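Local coordinates for protein CurF (Lyngbya majuscula, PDB 5DP2) that probably forms the cyclopropane ring of curacin A, as an NADP-binding enoyl-acyl carrier protein reductase domain of a polyketide synthase that acts as a cyclopropanase, at residues Leu21-Trp26 and Val321-Arg326; Thr37-Ile43 and Ser115-Pro121; Glu83-Val88 and Val100-Leu106; Pro312-Ser318 and Ile334-Thr340. All blocks are in the same frame, centred on the assembly; numbering follows the deposited sequence.

Interaction 1 (Leu21-Trp26 and Val321-Arg326); sequences LKNLTW and VVEAFR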
# COMPACT_ATOMS: atom_id res chain seq x y z
N LEU A 21 -8.11 -9.75 -16.11
CA LEU A 21 -8.02 -8.29 -16.03
C LEU A 21 -8.85 -7.62 -17.12
O LEU A 21 -9.39 -6.52 -16.90
CB LEU A 21 -6.56 -7.81 -16.10
CG LEU A 21 -5.66 -8.29 -14.95
CD1 LEU A 21 -4.28 -7.70 -15.09
CD2 LEU A 21 -6.25 -7.98 -13.60
N LYS A 22 -8.96 -8.24 -18.30
CA LYS A 22 -9.64 -7.58 -19.40
C LYS A 22 -11.12 -7.37 -19.12
O LYS A 22 -11.78 -6.61 -19.83
CB LYS A 22 -9.44 -8.30 -20.73
CG LYS A 22 -10.18 -9.62 -20.84
CD LYS A 22 -9.76 -10.45 -22.05
CE LYS A 22 -10.54 -10.09 -23.30
NZ LYS A 22 -10.11 -10.95 -24.44
N ASN A 23 -11.67 -8.04 -18.12
CA ASN A 23 -13.08 -7.83 -17.80
C ASN A 23 -13.36 -6.63 -16.89
O ASN A 23 -14.53 -6.32 -16.62
CB ASN A 23 -13.70 -9.08 -17.19
CG ASN A 23 -13.80 -10.25 -18.16
OD1 ASN A 23 -14.11 -10.08 -19.34
ND2 ASN A 23 -13.61 -11.44 -17.63
N LEU A 24 -12.32 -5.91 -16.46
CA LEU A 24 -12.54 -4.63 -15.76
C LEU A 24 -13.29 -3.69 -16.72
O LEU A 24 -12.89 -3.53 -17.86
CB LEU A 24 -11.19 -4.03 -15.39
CG LEU A 24 -10.52 -4.67 -14.17
CD1 LEU A 24 -9.03 -4.36 -14.16
CD2 LEU A 24 -11.19 -4.20 -12.89
N THR A 25 -14.34 -3.05 -16.20
CA THR A 25 -15.30 -2.29 -16.96
C THR A 25 -15.68 -1.01 -16.19
O THR A 25 -15.97 -1.09 -15.01
CB THR A 25 -16.58 -3.16 -17.15
OG1 THR A 25 -16.23 -4.42 -17.76
CG2 THR A 25 -17.65 -2.45 -17.96
N TRP A 26 -15.79 0.13 -16.87
CA TRP A 26 -16.35 1.34 -16.27
C TRP A 26 -17.88 1.27 -16.41
O TRP A 26 -18.43 1.45 -17.48
CB TRP A 26 -15.80 2.59 -16.95
CG TRP A 26 -14.35 2.87 -16.60
CD1 TRP A 26 -13.26 2.76 -17.43
CD2 TRP A 26 -13.85 3.30 -15.32
NE1 TRP A 26 -12.12 3.09 -16.73
CE2 TRP A 26 -12.46 3.44 -15.45
CE3 TRP A 26 -14.46 3.60 -14.08
CZ2 TRP A 26 -11.66 3.85 -14.39
CZ3 TRP A 26 -13.66 4.04 -13.04
CH2 TRP A 26 -12.27 4.16 -13.19
N VAL A 321 -7.25 1.66 -17.93
CA VAL A 321 -7.17 1.02 -16.63
C VAL A 321 -6.78 -0.47 -16.71
O VAL A 321 -6.07 -0.94 -15.83
CB VAL A 321 -8.51 1.23 -15.85
CG1 VAL A 321 -9.69 0.54 -16.52
CG2 VAL A 321 -8.36 0.82 -14.40
N VAL A 322 -7.19 -1.19 -17.75
CA VAL A 322 -6.78 -2.59 -17.85
C VAL A 322 -5.25 -2.68 -17.98
O VAL A 322 -4.60 -3.49 -17.31
CB VAL A 322 -7.48 -3.30 -19.04
CG1 VAL A 322 -6.88 -4.67 -19.28
CG2 VAL A 322 -8.98 -3.43 -18.76
N GLU A 323 -4.68 -1.85 -18.85
CA GLU A 323 -3.23 -1.82 -19.01
C GLU A 323 -2.52 -1.38 -17.72
O GLU A 323 -1.40 -1.84 -17.44
CB GLU A 323 -2.81 -0.96 -20.18
CG GLU A 323 -3.19 -1.60 -21.52
CD GLU A 323 -2.69 -3.05 -21.69
OE1 GLU A 323 -1.54 -3.38 -21.34
OE2 GLU A 323 -3.46 -3.89 -22.21
N ALA A 324 -3.13 -0.48 -16.93
CA ALA A 324 -2.54 -0.08 -15.66
C ALA A 324 -2.44 -1.29 -14.71
O ALA A 324 -1.42 -1.53 -14.07
CB ALA A 324 -3.38 1.02 -15.03
N PHE A 325 -3.54 -2.07 -14.61
CA PHE A 325 -3.53 -3.26 -13.79
C PHE A 325 -2.51 -4.27 -14.32
O PHE A 325 -1.79 -4.90 -13.54
CB PHE A 325 -4.92 -3.93 -13.71
CG PHE A 325 -5.85 -3.39 -12.63
CD1 PHE A 325 -6.34 -2.10 -12.65
CD2 PHE A 325 -6.29 -4.22 -11.61
CE1 PHE A 325 -7.21 -1.64 -11.66
CE2 PHE A 325 -7.16 -3.78 -10.62
CZ PHE A 325 -7.64 -2.48 -10.66
N ARG A 326 -2.42 -4.41 -15.65
CA ARG A 326 -1.46 -5.35 -16.24
C ARG A 326 -0.03 -4.94 -15.99
O ARG A 326 0.85 -5.79 -15.82
CB ARG A 326 -1.71 -5.48 -17.74
CG ARG A 326 -2.84 -6.39 -18.11
CD ARG A 326 -3.02 -6.45 -19.61
NE ARG A 326 -4.06 -7.43 -19.89
CZ ARG A 326 -4.87 -7.40 -20.94
NH1 ARG A 326 -4.74 -6.45 -21.86
NH2 ARG A 326 -5.80 -8.35 -21.09
O HOH W 1 -6.66 -10.44 -19.07

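Interaction 2 (Thr37-Ile43 and Ser115-Pro121); sequences TEVEVQI and SFVICSP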
# COMPACT_ATOMS: atom_id res chain seq x y z
N THR A 37 -24.58 14.32 6.90
CA THR A 37 -23.24 14.12 7.47
C THR A 37 -22.25 13.45 6.51
O THR A 37 -21.26 12.88 6.95
CB THR A 37 -23.22 13.49 8.84
OG1 THR A 37 -23.71 12.18 8.68
CG2 THR A 37 -24.05 14.29 9.83
N GLU A 38 -22.50 13.56 5.21
CA GLU A 38 -21.63 13.00 4.18
C GLU A 38 -20.90 14.09 3.41
O GLU A 38 -21.29 15.25 3.44
CB GLU A 38 -22.45 12.16 3.21
CG GLU A 38 -23.10 10.93 3.84
CD GLU A 38 -23.94 10.12 2.88
OE1 GLU A 38 -24.53 10.67 1.93
OE2 GLU A 38 -24.06 8.92 3.13
N VAL A 39 -19.86 13.67 2.68
CA VAL A 39 -19.07 14.53 1.80
C VAL A 39 -18.92 13.82 0.45
O VAL A 39 -18.66 12.62 0.42
CB VAL A 39 -17.65 14.77 2.39
CG1 VAL A 39 -16.82 15.68 1.52
CG2 VAL A 39 -17.74 15.36 3.80
N GLU A 40 -19.06 14.57 -0.64
CA GLU A 40 -18.85 14.03 -2.00
C GLU A 40 -17.52 14.56 -2.55
O GLU A 40 -17.30 15.79 -2.62
CB GLU A 40 -19.97 14.41 -2.95
CG GLU A 40 -19.86 13.70 -4.29
CD GLU A 40 -20.88 14.11 -5.31
OE1 GLU A 40 -21.31 13.23 -6.09
OE2 GLU A 40 -21.22 15.31 -5.33
N VAL A 41 -16.66 13.62 -2.96
CA VAL A 41 -15.34 13.92 -3.51
C VAL A 41 -15.31 13.50 -4.99
O VAL A 41 -15.69 12.36 -5.33
CB VAL A 41 -14.24 13.16 -2.75
CG1 VAL A 41 -12.87 13.50 -3.31
CG2 VAL A 41 -14.31 13.48 -1.26
N GLN A 42 -14.88 14.41 -5.87
CA GLN A 42 -14.60 14.06 -7.27
C GLN A 42 -13.16 13.54 -7.34
O GLN A 42 -12.20 14.27 -7.01
CB GLN A 42 -14.78 15.28 -8.17
CG GLN A 42 -14.60 14.88 -9.63
CD GLN A 42 -14.95 15.95 -10.60
OE1 GLN A 42 -15.42 17.01 -10.23
NE2 GLN A 42 -14.75 15.68 -11.86
N ILE A 43 -13.00 12.28 -7.71
CA ILE A 43 -11.69 11.65 -7.73
C ILE A 43 -10.86 12.23 -8.86
O ILE A 43 -11.33 12.40 -9.97
CB ILE A 43 -11.83 10.11 -7.87
CG1 ILE A 43 -12.67 9.55 -6.73
CG2 ILE A 43 -10.48 9.45 -7.96
CD1 ILE A 43 -12.13 9.79 -5.33
N SER A 115 -16.02 7.91 -10.40
CA SER A 115 -15.96 9.33 -10.69
C SER A 115 -16.13 10.17 -9.42
O SER A 115 -15.44 11.19 -9.23
CB SER A 115 -17.04 9.71 -11.69
OG SER A 115 -17.00 8.89 -12.85
N PHE A 116 -17.08 9.76 -8.58
CA PHE A 116 -17.41 10.46 -7.34
C PHE A 116 -17.50 9.44 -6.22
O PHE A 116 -17.99 8.33 -6.45
CB PHE A 116 -18.75 11.20 -7.44
CG PHE A 116 -18.75 12.26 -8.52
CD1 PHE A 116 -18.27 13.54 -8.28
CD2 PHE A 116 -19.21 11.96 -9.80
CE1 PHE A 116 -18.24 14.49 -9.28
CE2 PHE A 116 -19.17 12.90 -10.80
CZ PHE A 116 -18.69 14.17 -10.54
N VAL A 117 -17.01 9.81 -5.03
CA VAL A 117 -17.12 9.00 -3.83
C VAL A 117 -17.85 9.81 -2.77
O VAL A 117 -17.45 10.94 -2.49
CB VAL A 117 -15.73 8.56 -3.32
CG1 VAL A 117 -15.82 7.93 -1.92
CG2 VAL A 117 -15.09 7.56 -4.28
N ILE A 118 -18.87 9.21 -2.16
CA ILE A 118 -19.54 9.83 -1.00
C ILE A 118 -19.08 9.08 0.24
O ILE A 118 -19.23 7.88 0.34
CB ILE A 118 -21.07 9.88 -1.18
CG1 ILE A 118 -21.39 10.80 -2.37
CG2 ILE A 118 -21.74 10.40 0.07
CD1 ILE A 118 -22.87 10.95 -2.69
N CYS A 119 -18.55 9.81 1.20
CA CYS A 119 -18.03 9.20 2.40
C CYS A 119 -18.24 10.09 3.60
O CYS A 119 -18.85 11.13 3.52
CB CYS A 119 -16.56 8.83 2.22
SG CYS A 119 -15.49 10.21 1.93
N SER A 120 -17.74 9.65 4.75
CA SER A 120 -17.80 10.43 5.97
C SER A 120 -16.67 11.45 6.04
O SER A 120 -15.57 11.19 5.53
CB SER A 120 -17.67 9.48 7.17
OG SER A 120 -17.20 10.15 8.31
N PRO A 121 -16.87 12.56 6.75
CA PRO A 121 -15.75 13.49 6.94
C PRO A 121 -14.52 12.86 7.59
O PRO A 121 -13.42 13.31 7.32
CB PRO A 121 -16.33 14.59 7.85
CG PRO A 121 -17.75 14.37 7.91
CD PRO A 121 -18.12 13.07 7.32
O HOH W 2 -13.68 11.88 -11.27

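Interaction 3 (Glu83-Val88 and Val100-Leu106); sequences EGVGTV and VGDEVIL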
# COMPACT_ATOMS: atom_id res chain seq x y z
N GLU A 83 -7.44 3.66 -1.83
CA GLU A 83 -6.84 4.94 -1.53
C GLU A 83 -7.05 5.81 -2.77
O GLU A 83 -7.27 5.29 -3.87
CB GLU A 83 -5.33 4.79 -1.24
CG GLU A 83 -4.57 4.13 -2.40
CD GLU A 83 -3.06 4.00 -2.20
OE1 GLU A 83 -2.47 4.94 -1.59
OE2 GLU A 83 -2.50 2.98 -2.66
N GLY A 84 -6.96 7.11 -2.61
CA GLY A 84 -6.91 8.01 -3.74
C GLY A 84 -6.94 9.45 -3.31
O GLY A 84 -6.84 9.74 -2.10
N VAL A 85 -7.06 10.34 -4.29
CA VAL A 85 -7.04 11.78 -4.01
C VAL A 85 -8.05 12.48 -4.89
O VAL A 85 -8.34 12.03 -6.01
CB VAL A 85 -5.64 12.42 -4.23
CG1 VAL A 85 -4.60 11.83 -3.30
CG2 VAL A 85 -5.21 12.30 -5.68
N GLY A 86 -8.61 13.58 -4.39
CA GLY A 86 -9.52 14.35 -5.21
C GLY A 86 -9.93 15.63 -4.53
O GLY A 86 -9.27 16.13 -3.61
N THR A 87 -11.03 16.18 -5.04
CA THR A 87 -11.50 17.51 -4.64
C THR A 87 -12.92 17.41 -4.12
O THR A 87 -13.78 16.79 -4.75
CB THR A 87 -11.49 18.46 -5.85
OG1 THR A 87 -10.18 18.42 -6.45
CG2 THR A 87 -11.87 19.88 -5.47
N VAL A 88 -13.18 18.01 -2.96
CA VAL A 88 -14.56 18.04 -2.43
C VAL A 88 -15.44 18.89 -3.36
O VAL A 88 -15.13 20.06 -3.62
CB VAL A 88 -14.55 18.62 -1.00
CG1 VAL A 88 -15.98 18.79 -0.47
CG2 VAL A 88 -13.76 17.72 -0.07
N VAL A 100 -16.49 22.84 -0.05
CA VAL A 100 -16.29 22.71 -1.48
C VAL A 100 -14.94 23.32 -1.88
O VAL A 100 -14.62 24.44 -1.48
CB VAL A 100 -17.46 23.34 -2.25
CG1 VAL A 100 -17.17 23.43 -3.74
CG2 VAL A 100 -18.76 22.57 -2.02
N GLY A 101 -14.17 22.56 -2.66
CA GLY A 101 -12.87 22.97 -3.14
C GLY A 101 -11.70 22.42 -2.35
O GLY A 101 -10.56 22.47 -2.82
N ASP A 102 -11.93 21.88 -1.16
CA ASP A 102 -10.85 21.29 -0.39
C ASP A 102 -10.27 20.08 -1.15
O ASP A 102 -11.00 19.28 -1.71
CB ASP A 102 -11.35 20.85 0.98
CG ASP A 102 -11.64 21.99 1.96
OD1 ASP A 102 -11.19 23.14 1.74
OD2 ASP A 102 -12.28 21.69 3.00
N GLU A 103 -8.96 19.94 -1.09
CA GLU A 103 -8.25 18.82 -1.73
C GLU A 103 -7.89 17.80 -0.65
O GLU A 103 -7.33 18.14 0.41
CB GLU A 103 -7.02 19.32 -2.47
CG GLU A 103 -7.37 20.27 -3.61
CD GLU A 103 -6.19 20.74 -4.40
OE1 GLU A 103 -5.07 20.65 -3.88
OE2 GLU A 103 -6.41 21.19 -5.54
N VAL A 104 -8.22 16.53 -0.93
CA VAL A 104 -8.17 15.50 0.08
C VAL A 104 -7.53 14.19 -0.43
O VAL A 104 -7.61 13.85 -1.61
CB VAL A 104 -9.59 15.19 0.64
CG1 VAL A 104 -10.11 16.41 1.40
CG2 VAL A 104 -10.56 14.77 -0.45
N ILE A 105 -6.94 13.49 0.53
CA ILE A 105 -6.61 12.07 0.41
C ILE A 105 -7.77 11.30 1.02
O ILE A 105 -8.26 11.62 2.11
CB ILE A 105 -5.29 11.75 1.16
CG1 ILE A 105 -4.08 12.42 0.50
CG2 ILE A 105 -5.10 10.23 1.32
CD1 ILE A 105 -2.84 12.43 1.35
N LEU A 106 -8.23 10.25 0.31
CA LEU A 106 -9.28 9.36 0.81
C LEU A 106 -8.62 8.17 1.51
O LEU A 106 -7.85 7.42 0.88
CB LEU A 106 -10.20 8.90 -0.30
CG LEU A 106 -10.98 10.00 -1.04
CD1 LEU A 106 -10.22 10.55 -2.23
CD2 LEU A 106 -12.36 9.48 -1.46
O HOH W 3 -8.85 20.70 -6.89

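Interaction 4 (Pro312-Ser318 and Ile334-Thr340); sequences PYKVFPS and IGKIVVT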
# COMPACT_ATOMS: atom_id res chain seq x y z
N PRO A 312 8.28 7.15 -6.86
CA PRO A 312 8.28 7.10 -8.34
C PRO A 312 6.92 6.60 -8.82
O PRO A 312 6.31 5.75 -8.15
CB PRO A 312 9.40 6.09 -8.66
CG PRO A 312 10.27 6.12 -7.45
CD PRO A 312 9.32 6.28 -6.31
N TYR A 313 6.49 7.09 -9.96
CA TYR A 313 5.18 6.69 -10.46
C TYR A 313 5.15 6.66 -11.98
O TYR A 313 5.98 7.25 -12.66
CB TYR A 313 4.06 7.60 -9.92
CG TYR A 313 4.17 9.06 -10.33
CD1 TYR A 313 3.76 9.47 -11.61
CD2 TYR A 313 4.74 10.00 -9.49
CE1 TYR A 313 3.89 10.79 -12.01
CE2 TYR A 313 4.85 11.33 -9.86
CZ TYR A 313 4.43 11.72 -11.13
OH TYR A 313 4.57 13.04 -11.52
N LYS A 314 4.13 5.97 -12.48
CA LYS A 314 3.77 5.96 -13.89
C LYS A 314 2.26 6.20 -13.99
O LYS A 314 1.49 5.52 -13.28
CB LYS A 314 4.14 4.64 -14.56
CG LYS A 314 3.82 4.69 -16.06
CD LYS A 314 4.27 3.47 -16.82
CE LYS A 314 3.77 3.48 -18.24
NZ LYS A 314 4.52 4.46 -19.05
N VAL A 315 1.87 7.15 -14.83
CA VAL A 315 0.46 7.52 -14.97
C VAL A 315 -0.17 6.80 -16.17
O VAL A 315 0.43 6.68 -17.25
CB VAL A 315 0.30 9.03 -15.16
CG1 VAL A 315 -1.12 9.44 -15.51
CG2 VAL A 315 0.76 9.78 -13.93
N PHE A 316 -1.41 6.33 -15.96
CA PHE A 316 -2.27 5.83 -17.01
C PHE A 316 -3.57 6.60 -16.96
O PHE A 316 -4.12 6.82 -15.87
CB PHE A 316 -2.61 4.34 -16.79
CG PHE A 316 -1.45 3.41 -17.00
CD1 PHE A 316 -0.47 3.26 -16.04
CD2 PHE A 316 -1.36 2.63 -18.14
CE1 PHE A 316 0.60 2.39 -16.24
CE2 PHE A 316 -0.28 1.78 -18.34
CZ PHE A 316 0.69 1.66 -17.39
N PRO A 317 -4.14 6.99 -18.11
CA PRO A 317 -5.48 7.57 -18.09
C PRO A 317 -6.51 6.47 -17.76
O PRO A 317 -6.29 5.30 -17.99
CB PRO A 317 -5.64 8.08 -19.52
CG PRO A 317 -4.83 7.11 -20.33
CD PRO A 317 -3.62 6.82 -19.48
N SER A 318 -7.68 6.90 -17.29
CA SER A 318 -8.73 5.98 -16.90
C SER A 318 -9.15 5.02 -18.01
O SER A 318 -9.48 3.86 -17.72
CB SER A 318 -9.96 6.73 -16.41
OG SER A 318 -10.48 7.59 -17.42
N ILE A 334 8.55 0.64 -11.03
CA ILE A 334 9.21 1.05 -9.80
C ILE A 334 8.24 2.01 -9.10
O ILE A 334 7.84 3.02 -9.71
CB ILE A 334 10.54 1.79 -10.04
CG1 ILE A 334 11.50 0.97 -10.91
CG2 ILE A 334 11.15 2.24 -8.72
CD1 ILE A 334 12.10 -0.19 -10.19
N GLY A 335 7.85 1.72 -7.86
CA GLY A 335 6.97 2.64 -7.14
C GLY A 335 5.50 2.34 -7.38
O GLY A 335 5.04 1.21 -7.11
N LYS A 336 4.76 3.34 -7.85
CA LYS A 336 3.31 3.31 -7.90
C LYS A 336 2.79 3.44 -9.35
O LYS A 336 3.36 4.18 -10.16
CB LYS A 336 2.71 4.44 -7.02
CG LYS A 336 1.33 4.14 -6.41
CD LYS A 336 1.41 3.23 -5.20
CE LYS A 336 0.02 2.88 -4.63
NZ LYS A 336 0.09 2.04 -3.39
N ILE A 337 1.66 2.78 -9.62
CA ILE A 337 0.94 2.98 -10.87
C ILE A 337 -0.31 3.78 -10.53
O ILE A 337 -1.11 3.36 -9.69
CB ILE A 337 0.66 1.63 -11.51
CG1 ILE A 337 1.99 0.92 -11.78
CG2 ILE A 337 -0.17 1.82 -12.77
CD1 ILE A 337 1.84 -0.58 -11.86
N VAL A 338 -0.41 4.96 -11.15
CA VAL A 338 -1.47 5.92 -10.81
C VAL A 338 -2.36 6.13 -12.02
O VAL A 338 -1.89 6.41 -13.10
CB VAL A 338 -0.86 7.28 -10.35
CG1 VAL A 338 -1.95 8.29 -10.05
CG2 VAL A 338 0.04 7.08 -9.13
N VAL A 339 -3.69 6.03 -11.79
CA VAL A 339 -4.68 6.24 -12.84
C VAL A 339 -5.32 7.62 -12.63
O VAL A 339 -5.78 7.95 -11.53
CB VAL A 339 -5.73 5.11 -12.82
CG1 VAL A 339 -6.84 5.36 -13.84
CG2 VAL A 339 -5.05 3.78 -13.07
N THR A 340 -5.37 8.44 -13.68
CA THR A 340 -6.03 9.73 -13.60
C THR A 340 -7.47 9.61 -14.08
O THR A 340 -7.78 8.90 -15.04
CB THR A 340 -5.29 10.80 -14.40
OG1 THR A 340 -5.09 10.36 -15.73
CG2 THR A 340 -3.96 11.12 -13.75

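Interaction 1 (Leu21-Trp26 and Val321-Arg326)
Leu-24 lays its CD1 methyl over the face of the Phe-325 ring, a CH-pi contact with CD1 3.7 Å from the ring centroid and only 13° off the normal. The two side chains cross at about a right angle, and CD1 is the branch that touches. Leu-21 approaches differently: it runs alongside Arg-326 in the opposite sense, its CD1 3.6 Å from Arg-326 CG. Val-322 spreads its two methyls: CG2 lies 3.6 Å from the carbonyl O of Leu-21, while CG1 (anti to the backbone N, chi1 170°) covers one face of the Arg-326 guanidinium. That flat group is held at its rim as well. Arg-326 NH1 makes a salt bridge with Glu-323 OE2 at 2.9 Å, and NH2 donates to a water that also accepts from Lys-22 N. At the far end Trp-26 NE1 lies 3.5 Å from Val-321 CG1, but the indole N-H is spent on the carbonyl O of Ser-318. Were Phe-325 cut back to an alanine, Leu-24 CD1 is likely to lose the ring face it rests on, with a gap opening toward Val-56 of helix 50-57. This is a helix packed by its apolar side against a short 3-10 turn and the start of strand 25-28, within the catalytic half of a medium-chain dehydrogenase/reductase fold, with the Phe-325 side chain about 10 Å from the bound NADP.

Interaction 2 (Thr37-Ile43 and Ser115-Pro121)
Val-39 and Cys-119, then Val-41 and Val-117, form the hydrogen-bonded pairs of two antiparallel strands, each pair closed by two N-H...O bonds. The straightest runs from Val-41 N to Val-117 O, 2.8 Å at 172°. The last bond, Ile-43 N to Ser-115 O, is longer at 3.1 Å, with its donor above the carbonyl plane; a water lies within hydrogen-bonding distance of the carbonyl oxygens of both residues, though it has more acceptors around it than protons to give. CA-H...O contacts fill the non-hydrogen-bonded positions, as from Ile-118 CA to Val-39 O at 3.3 Å.

Side-chain packing differs on the two faces. On one, Ile-43 CD1 meets Val-117 CG2 at 3.9 Å. On the other, Gln-42 lies beside Phe-116, pointing the same way, with its CG 3.7 Å from ring atom CE1 and the amide turned 44° from the ring. Glu-40, with CG anti to the backbone N (chi1 -172°), extends past Ile-118 CG1 and brings OE1 to 3.5 Å from Phe-116 CB.

Charge enters through Arg-31, which forms a salt bridge with Glu-40 and a cation-pi contact with Phe-116. A leucine in place of Glu-40 would probably leave Arg-31 without this carboxylate and free to shift over the ring.

In the GroES-like domain, strand 39-48 sits between strands 116-119 and 83-91, while Val-41 and Val-117 pack on Leu-106 of strand 103-107.

Interaction 3 (Glu83-Val88 and Val100-Leu106)
Gly-86 and Val-104 face each other across the tight middle of this contact, bound by two backbone bonds, Gly-86 N to Val-104 O at 3.0 Å and Val-104 N to Gly-86 O at 2.9 Å. Leu-106 closes in two residues further along the strand: its N-H reaches Gly-84 O at 2.8 Å, with the donor tilted 34° from the carbonyl plane, and its CD1 folds back to 3.5 Å from that same oxygen. The turn about CB-CG (chi2 89°) lays this methyl against the backbone of Gly-84 and near Gly-86 N. Val-85 and Ile-105, on the other face, touch through their CG1 atoms at 3.9 Å in the conformer described, and pack on Ala-136 and Phe-140 respectively. The two strands form a beta hairpin of the GroES-like domain; Glu-83, on the first of them, has its side chain about 7 Å from the bound NADP and turns its carboxylate to Asn-49 and the backbone N of Met-141. Toward the hairpin's connecting loop the contact opens to solvent. Val-88 still grips the backbone there, its O taking the N-H of Gly-101 at 2.8 Å, and its CG2 lies beside Asp-102 CB. Gly-101 has phi 99°, where a CB would jam against the preceding carbonyl. On the solvent side, Thr-87 OG1 and Glu-103 OE2 are bridged by a water, 2.7 Å from OG1, while Lys-44 also binds that hydroxyl.

Interaction 4 (Pro312-Ser318 and Ile334-Thr340)
Phe-316 and Val-338 belong to two parallel strands, 313-317 and 336-340, whose axes come within 4.6 Å at an angle of 31°, and which are stitched by N-H...O bonds such as Val-338 N to Lys-314 O at 2.9 Å. With helix 321-329 between them they make a beta-alpha-beta unit. Two atoms of the Phe-316 ring, CD1 and CE1, both lie 3.6 Å from Ile-337 CG2, which in the conformer described comes at the ring obliquely; His-327 of the connecting helix meets the ring edge-to-face. On this face Val-339 also packs, its CG1 3.6 Å from Ser-318 CA. The opposite face carries Val-315 and Thr-340, which cross at about a right angle, methyl CG1 to methyl CG2 at 3.7 Å, while Tyr-313 puts its CB against Val-338 CG2 and sends its ring away toward Val-134 and Glu-135. Lys-336 follows the same face, but in the conformer described its chain bends at chi2 (78°) and leaves the partner strand. There NZ forms a salt bridge with Glu-83 and hydrogen bonds with Ser-142 and Asn-49, and the side chain lies about 5 Å from the bound NADP. The entry to the strands is tight: Gly-335 adopts phi 89°, and a CB there would collide with the carbonyl O of Pro-312, the same oxygen that accepts from Lys-336 N at 2.9 Å.

In the fold
From the N terminus, residues 21-26 come first, and interaction 1 closes the longest loop by meeting helix 321-329 almost 300 residues on. Nested inside it is interaction 2, which joins strand 39-48 to strand 116-119, and nested inside that is the hairpin of interaction 3; the two share a sheet, with Gln-42 N probably hydrogen-bonded to Thr-87 O. Interaction 4 opens only after both have closed and crosses interaction 1, because helix 321-329 lies between its strands. Strand 336-340 then returns to pair with strand 39-48, and Lys-336 and Glu-83 tie interaction 4 to interaction 3 beside the NADP.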